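Local coordinates for protein Afp2 (Serratia entomophila, PDB 6RBN) that forms part of the sheath of a contractile anti-feeding prophage particle, together with related sheath subunits, whose contraction probably drives the inner tube, at residues Q264-K269 / K284-S289; S289-L294 / I333-V338; D131-K136 / E148-S153. All blocks are in the same frame, centred on the assembly; numbering follows the deposited sequence.

Interaction 1 (Q264-K269 / K284-S289); sequences QKSLNK and KAAVDS
L267 reaches across to A286 and V287 with its two methyl branches, and S266 adds its hydroxyl end beside A286. The branches divide the work: CD1 of L267 lies 4.4 Å from CG2 of V287, while CD2 of L267 stands 4.5 Å from CB of A286. The A286 methyl is also approached by S266, whose OG is 4.4 Å from that CB. All three approaches are at loose van der Waals range, and the two backbones come closest at S266 and A286, 7.6 Å between their CA atoms, where the facing side chains are small. CB of S266 and CB of A286 point at the opposing helix. L267 starts off obliquely; its chi2 of -180° sets CD1 anti to CA, where it meets V287, leaving CD2 beside A286.

Farther out, polar groups are paired both within the segments and beyond them. K284 NZ and D288 OD2, one turn apart, form a salt bridge of 3.5 Å on the side of their helix turned away from L267, and K269 NZ makes a weak bond back to the carbonyl of K265. D288 also accepts from W309 through its other carboxylate oxygen. From outside, L443 of a neighbouring Afp3 subunit packs on L267, D327 of the same subunit salt-bridges K265, and Q147 of a chain of Afp1, probably the tube protein, hydrogen-bonds K284.

Both segments belong to the C-terminal sheath domain, where helix 250-267 and helix 277-295 meet here through a small, mostly apolar and loosely spaced contact. Strand 309-312 lies against helix 277-295, with V311 touching K284, V287 and D288.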
loop_
_atom_site.group_PDB
_atom_site.type_symbol
_atom_site.label_atom_id
_atom_site.label_comp_id
_atom_site.label_asym_id
_atom_site.label_seq_id
_atom_site.Cartn_x
_atom_site.Cartn_y
_atom_site.Cartn_z
ATOM N N GLN C 264 -45.366 1.901 -56.401
ATOM C CA GLN C 264 -45.595 0.486 -56.143
ATOM C C GLN C 264 -44.527 -0.399 -56.770
ATOM O O GLN C 264 -44.374 -1.541 -56.343
ATOM C CB GLN C 264 -46.974 0.040 -56.628
ATOM C CG GLN C 264 -47.139 -0.064 -58.120
ATOM C CD GLN C 264 -48.505 -0.578 -58.508
ATOM O OE1 GLN C 264 -49.322 -0.903 -57.651
ATOM N NE2 GLN C 264 -48.757 -0.670 -59.806
ATOM N N LYS C 265 -43.781 0.093 -57.760
ATOM C CA LYS C 265 -42.607 -0.645 -58.207
ATOM C C LYS C 265 -41.492 -0.591 -57.174
ATOM O O LYS C 265 -40.688 -1.524 -57.080
ATOM C CB LYS C 265 -42.107 -0.106 -59.546
ATOM C CG LYS C 265 -42.919 -0.559 -60.748
ATOM C CD LYS C 265 -42.516 0.170 -62.023
ATOM C CE LYS C 265 -41.436 -0.567 -62.804
ATOM N NZ LYS C 265 -40.086 -0.483 -62.181
ATOM N N SER C 266 -41.433 0.482 -56.391
ATOM C CA SER C 266 -40.403 0.608 -55.372
ATOM C C SER C 266 -40.792 -0.085 -54.078
ATOM O O SER C 266 -39.916 -0.537 -53.336
ATOM C CB SER C 266 -40.108 2.080 -55.102
ATOM O OG SER C 266 -39.141 2.222 -54.081
ATOM N N LEU C 267 -42.085 -0.177 -53.784
ATOM C CA LEU C 267 -42.545 -0.796 -52.551
ATOM C C LEU C 267 -42.849 -2.279 -52.698
ATOM O O LEU C 267 -43.202 -2.914 -51.702
ATOM C CB LEU C 267 -43.784 -0.076 -52.016
ATOM C CG LEU C 267 -43.590 1.369 -51.560
ATOM C CD1 LEU C 267 -44.896 1.940 -51.048
ATOM C CD2 LEU C 267 -42.509 1.464 -50.510
ATOM N N ASN C 268 -42.730 -2.851 -53.898
ATOM C CA ASN C 268 -42.838 -4.300 -54.021
ATOM C C ASN C 268 -41.620 -5.016 -53.465
ATOM O O ASN C 268 -41.708 -6.206 -53.154
ATOM C CB ASN C 268 -43.051 -4.723 -55.473
ATOM C CG ASN C 268 -44.481 -4.551 -55.930
ATOM O OD1 ASN C 268 -45.421 -4.834 -55.192
ATOM N ND2 ASN C 268 -44.652 -4.090 -57.159
ATOM N N LYS C 269 -40.491 -4.328 -53.337
ATOM C CA LYS C 269 -39.328 -4.916 -52.696
ATOM C C LYS C 269 -39.390 -4.843 -51.177
ATOM O O LYS C 269 -38.500 -5.381 -50.513
ATOM C CB LYS C 269 -38.056 -4.240 -53.206
ATOM C CG LYS C 269 -37.802 -4.485 -54.680
ATOM C CD LYS C 269 -36.474 -3.905 -55.121
ATOM C CE LYS C 269 -36.531 -2.396 -55.193
ATOM N NZ LYS C 269 -37.442 -1.948 -56.277
ATOM N N LYS C 284 -41.945 5.070 -45.729
ATOM C CA LYS C 284 -42.251 6.477 -45.960
ATOM C C LYS C 284 -41.024 7.307 -46.304
ATOM O O LYS C 284 -41.180 8.457 -46.719
ATOM C CB LYS C 284 -42.938 7.102 -44.749
ATOM C CG LYS C 284 -42.024 7.407 -43.595
ATOM C CD LYS C 284 -42.801 8.049 -42.467
ATOM C CE LYS C 284 -43.282 9.431 -42.856
ATOM N NZ LYS C 284 -42.156 10.368 -43.063
ATOM N N ALA C 285 -39.822 6.770 -46.138
ATOM C CA ALA C 285 -38.632 7.449 -46.619
ATOM C C ALA C 285 -38.243 7.017 -48.020
ATOM O O ALA C 285 -37.496 7.737 -48.691
ATOM C CB ALA C 285 -37.465 7.208 -45.672
ATOM N N ALA C 286 -38.729 5.862 -48.472
ATOM C CA ALA C 286 -38.601 5.486 -49.869
ATOM C C ALA C 286 -39.560 6.261 -50.754
ATOM O O ALA C 286 -39.330 6.356 -51.962
ATOM C CB ALA C 286 -38.845 3.989 -50.038
ATOM N N VAL C 287 -40.625 6.812 -50.182
ATOM C CA VAL C 287 -41.562 7.630 -50.940
ATOM C C VAL C 287 -41.140 9.093 -50.932
ATOM O O VAL C 287 -41.221 9.771 -51.959
ATOM C CB VAL C 287 -42.984 7.443 -50.380
ATOM C CG1 VAL C 287 -43.972 8.256 -51.167
ATOM C CG2 VAL C 287 -43.374 5.985 -50.406
ATOM N N ASP C 288 -40.669 9.592 -49.783
ATOM C CA ASP C 288 -40.167 10.962 -49.706
ATOM C C ASP C 288 -38.920 11.165 -50.552
ATOM O O ASP C 288 -38.681 12.274 -51.035
ATOM C CB ASP C 288 -39.862 11.346 -48.260
ATOM C CG ASP C 288 -41.104 11.606 -47.452
ATOM O OD1 ASP C 288 -42.118 12.025 -48.043
ATOM O OD2 ASP C 288 -41.063 11.414 -46.221
ATOM N N SER C 289 -38.109 10.123 -50.735
ATOM C CA SER C 289 -36.968 10.246 -51.634
ATOM C C SER C 289 -37.414 10.273 -53.086
ATOM O O SER C 289 -36.789 10.947 -53.910
ATOM C CB SER C 289 -35.983 9.102 -51.409
ATOM O OG SER C 289 -36.527 7.874 -51.847
#

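Interaction 2 (S289-L294 / I333-V338); sequences SYLHSL and IGLAAV
L291, on helix 277-295, projects onto strand 328-335 and touches both I333 and L335 there. Its CB leaves the helix in the direction of the strand, and CG follows anti to the carbonyl carbon (chi1 -68°); neither of these carbons has a close partner on 333-338. The touching is left to the fork at the end. CD1, which continues the chain away from CA (chi2 175°), arrives 3.9 Å from CG2 of I333. CD2, the other prong, lies 3.8 Å from CD2 of L335. One leucine therefore spans two strand positions, slanting past the isoleucine and crossing the L335 side chain at roughly a right angle.

The strand presents these partners by simple alternation: I333 and L335 point at the helix, and G334, between them, has no side chain. From L335 it is the CD2 methyl that meets L291.

On the helix beside L291, the carbonyl oxygen of Y290 accepts from both S293 OG, at 3.0 Å, and L294 N, at 3.1 Å, the two donors coming from the same face of its plane. W309 and V311 of strand 309-312 also cover L291, and F256 of helix 250-267 packs on L335. On the strand, I333 and G334 pair in parallel with a strand of a neighbouring Afp3 chain, so the sheet beneath the helix is built by two subunits.

With three buried aliphatic side chains meeting through methyl groups alone, the contact is apolar and non-directional, consistent with burial as its main source of stability.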
loop_
_atom_site.group_PDB
_atom_site.type_symbol
_atom_site.label_atom_id
_atom_site.label_comp_id
_atom_site.label_asym_id
_atom_site.label_seq_id
_atom_site.Cartn_x
_atom_site.Cartn_y
_atom_site.Cartn_z
ATOM N N SER C 289 -38.109 10.123 -50.735
ATOM C CA SER C 289 -36.968 10.246 -51.634
ATOM C C SER C 289 -37.414 10.273 -53.086
ATOM O O SER C 289 -36.789 10.947 -53.910
ATOM C CB SER C 289 -35.983 9.102 -51.409
ATOM O OG SER C 289 -36.527 7.874 -51.847
ATOM N N TYR C 290 -38.486 9.552 -53.417
ATOM C CA TYR C 290 -39.012 9.588 -54.777
ATOM C C TYR C 290 -39.702 10.912 -55.063
ATOM O O TYR C 290 -39.487 11.519 -56.118
ATOM C CB TYR C 290 -39.975 8.424 -55.007
ATOM C CG TYR C 290 -40.602 8.444 -56.381
ATOM C CD1 TYR C 290 -39.867 8.093 -57.502
ATOM C CD2 TYR C 290 -41.925 8.823 -56.557
ATOM C CE1 TYR C 290 -40.431 8.117 -58.759
ATOM C CE2 TYR C 290 -42.495 8.853 -57.811
ATOM C CZ TYR C 290 -41.744 8.497 -58.905
ATOM O OH TYR C 290 -42.305 8.525 -60.158
ATOM N N LEU C 291 -40.540 11.376 -54.140
ATOM C CA LEU C 291 -41.306 12.590 -54.379
ATOM C C LEU C 291 -40.471 13.856 -54.277
ATOM O O LEU C 291 -40.898 14.894 -54.786
ATOM C CB LEU C 291 -42.481 12.677 -53.409
ATOM C CG LEU C 291 -43.586 11.644 -53.608
ATOM C CD1 LEU C 291 -44.625 11.765 -52.518
ATOM C CD2 LEU C 291 -44.223 11.820 -54.965
ATOM N N HIS C 292 -39.299 13.806 -53.640
ATOM C CA HIS C 292 -38.449 14.990 -53.617
ATOM C C HIS C 292 -37.724 15.172 -54.939
ATOM O O HIS C 292 -37.580 16.299 -55.420
ATOM C CB HIS C 292 -37.426 14.909 -52.488
ATOM C CG HIS C 292 -36.665 16.178 -52.276
ATOM N ND1 HIS C 292 -37.158 17.223 -51.525
ATOM C CD2 HIS C 292 -35.471 16.593 -52.756
ATOM C CE1 HIS C 292 -36.282 18.211 -51.524
ATOM N NE2 HIS C 292 -35.251 17.856 -52.265
ATOM N N SER C 293 -37.248 14.074 -55.531
ATOM C CA SER C 293 -36.597 14.155 -56.831
ATOM C C SER C 293 -37.597 14.463 -57.930
ATOM O O SER C 293 -37.231 15.035 -58.960
ATOM C CB SER C 293 -35.874 12.849 -57.136
ATOM O OG SER C 293 -36.806 11.809 -57.359
ATOM N N LEU C 294 -38.855 14.082 -57.731
ATOM C CA LEU C 294 -39.910 14.436 -58.666
ATOM C C LEU C 294 -40.330 15.891 -58.514
ATOM O O LEU C 294 -40.697 16.533 -59.502
ATOM C CB LEU C 294 -41.106 13.513 -58.450
ATOM C CG LEU C 294 -42.263 13.590 -59.429
ATOM C CD1 LEU C 294 -41.818 13.110 -60.789
ATOM C CD2 LEU C 294 -43.398 12.761 -58.913
ATOM N N ILE C 333 -50.811 9.312 -49.014
ATOM C CA ILE C 333 -49.919 10.230 -49.704
ATOM C C ILE C 333 -50.784 11.249 -50.427
ATOM O O ILE C 333 -51.742 10.876 -51.108
ATOM C CB ILE C 333 -49.016 9.473 -50.697
ATOM C CG1 ILE C 333 -48.174 8.432 -49.963
ATOM C CG2 ILE C 333 -48.117 10.426 -51.451
ATOM C CD1 ILE C 333 -47.554 7.407 -50.846
ATOM N N GLY C 334 -50.471 12.516 -50.268
ATOM C CA GLY C 334 -51.144 13.563 -51.018
ATOM C C GLY C 334 -50.121 14.436 -51.703
ATOM O O GLY C 334 -49.080 14.737 -51.136
ATOM N N LEU C 335 -50.424 14.829 -52.937
ATOM C CA LEU C 335 -49.466 15.585 -53.732
ATOM C C LEU C 335 -50.210 16.412 -54.770
ATOM O O LEU C 335 -51.255 15.995 -55.267
ATOM C CB LEU C 335 -48.437 14.642 -54.371
ATOM C CG LEU C 335 -48.832 13.487 -55.291
ATOM C CD1 LEU C 335 -48.732 13.874 -56.742
ATOM C CD2 LEU C 335 -47.980 12.273 -55.000
ATOM N N ALA C 336 -49.664 17.585 -55.082
ATOM C CA ALA C 336 -50.336 18.588 -55.898
ATOM C C ALA C 336 -49.695 18.673 -57.276
ATOM O O ALA C 336 -48.467 18.670 -57.393
ATOM C CB ALA C 336 -50.294 19.955 -55.217
ATOM N N ALA C 337 -50.527 18.768 -58.306
ATOM C CA ALA C 337 -50.069 18.801 -59.687
ATOM C C ALA C 337 -50.236 20.195 -60.285
ATOM O O ALA C 337 -50.938 21.053 -59.750
ATOM C CB ALA C 337 -50.828 17.770 -60.523
ATOM N N VAL C 338 -49.577 20.405 -61.422
ATOM C CA VAL C 338 -49.591 21.680 -62.128
ATOM C C VAL C 338 -50.631 21.609 -63.236
ATOM O O VAL C 338 -50.607 20.688 -64.060
ATOM C CB VAL C 338 -48.205 22.008 -62.706
ATOM C CG1 VAL C 338 -48.232 23.338 -63.438
ATOM C CG2 VAL C 338 -47.157 22.017 -61.618
#

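Interaction 3 (D131-K136 / E148-S153); sequences DGPKEK and EEYPTS
Y150 directs its phenol end at the backbone of D131 and G132, with P133 just beyond. This is the closer side of the contact, although its centre is uncertain: the carbonyl oxygen of D131 sits at the edge of the tyrosine ring, near its plane, but the modelled approach to OH is too short to be reliable, and the nature of that pairing stays doubtful. Other distances to the hydroxyl share the doubt and serve only to place it, with CA of G132 roughly 3.5 Å and CD of P133 roughly 4.1 Å from Y150 OH. Over the centre of one ring face lies CG of E149, the preceding residue, 3.7 Å above the plane. Y150 keeps CG anti to its carbonyl carbon (chi1 -61°), and the ring thereby runs out toward 131-133.

The other side is much looser. Beyond P133 the loop is exposed, though K136 lies in a cation-pi contact with F206 and E135 O is hydrogen-bonded to Y160 OH. No other chain of the assembly touches the two segments. Within the domain, G132 O accepts from W162, and Y150 O accepts from K220.

Both loops belong to the subtilisin-like sheath domain, lying before and after helix 143-146. Chemically, the Y150 side chain extends from its own loop and brings a polar hydroxyl among backbone atoms of 131-133 in a buried place. A polar role for that hydroxyl is plausible but undecided in this model, whereas the D131 carboxylate is satisfied by S174 OG and the backbone N of G107.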
loop_
_atom_site.group_PDB
_atom_site.type_symbol
_atom_site.label_atom_id
_atom_site.label_comp_id
_atom_site.label_asym_id
_atom_site.label_seq_id
_atom_site.Cartn_x
_atom_site.Cartn_y
_atom_site.Cartn_z
ATOM N N ASP C 131 -61.504 6.864 -80.186
ATOM C CA ASP C 131 -61.579 7.442 -81.520
ATOM C C ASP C 131 -62.865 8.228 -81.684
ATOM O O ASP C 131 -63.886 7.909 -81.074
ATOM C CB ASP C 131 -61.534 6.379 -82.617
ATOM C CG ASP C 131 -60.173 5.779 -82.790
ATOM O OD1 ASP C 131 -59.178 6.476 -82.527
ATOM O OD2 ASP C 131 -60.102 4.612 -83.205
ATOM N N GLY C 132 -62.815 9.241 -82.538
ATOM C CA GLY C 132 -64.009 9.921 -82.969
ATOM C C GLY C 132 -64.622 9.204 -84.152
ATOM O O GLY C 132 -64.084 8.203 -84.636
ATOM N N PRO C 133 -65.771 9.686 -84.627
ATOM C CA PRO C 133 -66.397 9.073 -85.805
ATOM C C PRO C 133 -65.578 9.289 -87.064
ATOM O O PRO C 133 -64.898 10.305 -87.222
ATOM C CB PRO C 133 -67.748 9.789 -85.898
ATOM C CG PRO C 133 -68.017 10.251 -84.517
ATOM C CD PRO C 133 -66.684 10.622 -83.953
ATOM N N LYS C 134 -65.645 8.312 -87.969
ATOM C CA LYS C 134 -64.898 8.411 -89.215
ATOM C C LYS C 134 -65.608 9.320 -90.212
ATOM O O LYS C 134 -64.957 9.920 -91.075
ATOM C CB LYS C 134 -64.675 7.010 -89.791
ATOM C CG LYS C 134 -63.650 6.936 -90.902
ATOM C CD LYS C 134 -63.348 5.501 -91.275
ATOM C CE LYS C 134 -62.295 5.437 -92.367
ATOM N NZ LYS C 134 -61.968 4.039 -92.748
ATOM N N GLU C 135 -66.923 9.457 -90.088
ATOM C CA GLU C 135 -67.691 10.397 -90.885
ATOM C C GLU C 135 -67.538 11.803 -90.312
ATOM O O GLU C 135 -67.114 11.991 -89.173
ATOM C CB GLU C 135 -69.166 9.994 -90.920
ATOM C CG GLU C 135 -69.457 8.667 -91.611
ATOM C CD GLU C 135 -69.323 7.473 -90.682
ATOM O OE1 GLU C 135 -69.077 7.679 -89.475
ATOM O OE2 GLU C 135 -69.457 6.327 -91.161
ATOM N N LYS C 136 -67.895 12.799 -91.113
ATOM C CA LYS C 136 -67.785 14.177 -90.662
ATOM C C LYS C 136 -68.950 14.530 -89.754
ATOM O O LYS C 136 -70.108 14.257 -90.077
ATOM C CB LYS C 136 -67.732 15.143 -91.845
ATOM C CG LYS C 136 -67.511 16.588 -91.422
ATOM C CD LYS C 136 -67.504 17.547 -92.595
ATOM C CE LYS C 136 -66.201 17.467 -93.358
ATOM N NZ LYS C 136 -66.130 18.502 -94.424
ATOM N N GLU C 148 -72.205 9.621 -76.735
ATOM C CA GLU C 148 -72.969 8.708 -75.895
ATOM C C GLU C 148 -72.451 7.278 -75.916
ATOM O O GLU C 148 -72.871 6.479 -75.075
ATOM C CB GLU C 148 -74.445 8.718 -76.302
ATOM C CG GLU C 148 -74.715 8.181 -77.687
ATOM C CD GLU C 148 -76.180 8.270 -78.057
ATOM O OE1 GLU C 148 -76.972 8.759 -77.226
ATOM O OE2 GLU C 148 -76.538 7.858 -79.180
ATOM N N GLU C 149 -71.561 6.930 -76.840
ATOM C CA GLU C 149 -70.992 5.590 -76.857
ATOM C C GLU C 149 -69.741 5.466 -76.001
ATOM O O GLU C 149 -69.237 4.352 -75.830
ATOM C CB GLU C 149 -70.652 5.164 -78.286
ATOM C CG GLU C 149 -69.518 5.950 -78.908
ATOM C CD GLU C 149 -69.186 5.478 -80.309
ATOM O OE1 GLU C 149 -69.845 4.539 -80.794
ATOM O OE2 GLU C 149 -68.263 6.049 -80.925
ATOM N N TYR C 150 -69.247 6.546 -75.474
ATOM C CA TYR C 150 -67.986 6.587 -74.755
ATOM C C TYR C 150 -68.216 6.469 -73.254
ATOM O O TYR C 150 -69.282 6.836 -72.753
ATOM C CB TYR C 150 -67.254 7.886 -75.060
ATOM C CG TYR C 150 -66.929 8.033 -76.517
ATOM C CD1 TYR C 150 -65.875 7.336 -77.082
ATOM C CD2 TYR C 150 -67.683 8.864 -77.332
ATOM C CE1 TYR C 150 -65.580 7.463 -78.413
ATOM C CE2 TYR C 150 -67.394 8.996 -78.668
ATOM C CZ TYR C 150 -66.342 8.294 -79.202
ATOM O OH TYR C 150 -66.051 8.422 -80.535
ATOM N N PRO C 151 -67.231 5.945 -72.510
ATOM C CA PRO C 151 -67.357 5.900 -71.046
ATOM C C PRO C 151 -67.303 7.271 -70.389
ATOM O O PRO C 151 -67.025 8.277 -71.045
ATOM C CB PRO C 151 -66.163 5.038 -70.623
ATOM C CG PRO C 151 -65.839 4.225 -71.819
ATOM C CD PRO C 151 -66.112 5.112 -72.985
ATOM N N THR C 152 -67.569 7.323 -69.085
ATOM C CA THR C 152 -67.523 8.568 -68.329
ATOM C C THR C 152 -66.355 8.536 -67.341
ATOM O O THR C 152 -66.264 9.365 -66.429
ATOM C CB THR C 152 -68.868 8.791 -67.625
ATOM O OG1 THR C 152 -69.916 8.344 -68.491
ATOM C CG2 THR C 152 -69.142 10.282 -67.394
ATOM N N SER C 153 -65.450 7.587 -67.521
ATOM C CA SER C 153 -64.309 7.414 -66.643
ATOM C C SER C 153 -63.276 8.512 -66.888
ATOM O O SER C 153 -63.157 9.020 -68.003
ATOM C CB SER C 153 -63.668 6.054 -66.878
ATOM O OG SER C 153 -63.085 6.005 -68.164
#

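Interactions 1 and 2 are neighbours that share S289 and helix 277-295: the first sets it against another helix, the second against a strand, and they adjoin through one aliphatic touch, where V287 CG1 lies 3.7 Å from I333 CD1. Within the C-terminal domain, interaction 2 is fully buried and interaction 1 partly buried, with lysines there reaching other subunits. Interaction 3 stands apart, its centre about 38 Å from that of interaction 1 and 34 Å from that of interaction 2, across the chain's centre in the subtilisin-like domain. There, loops meet around the Y150 phenol, whose polar pairing is not settled, buried at the junction but flanked by charged, exposed residues.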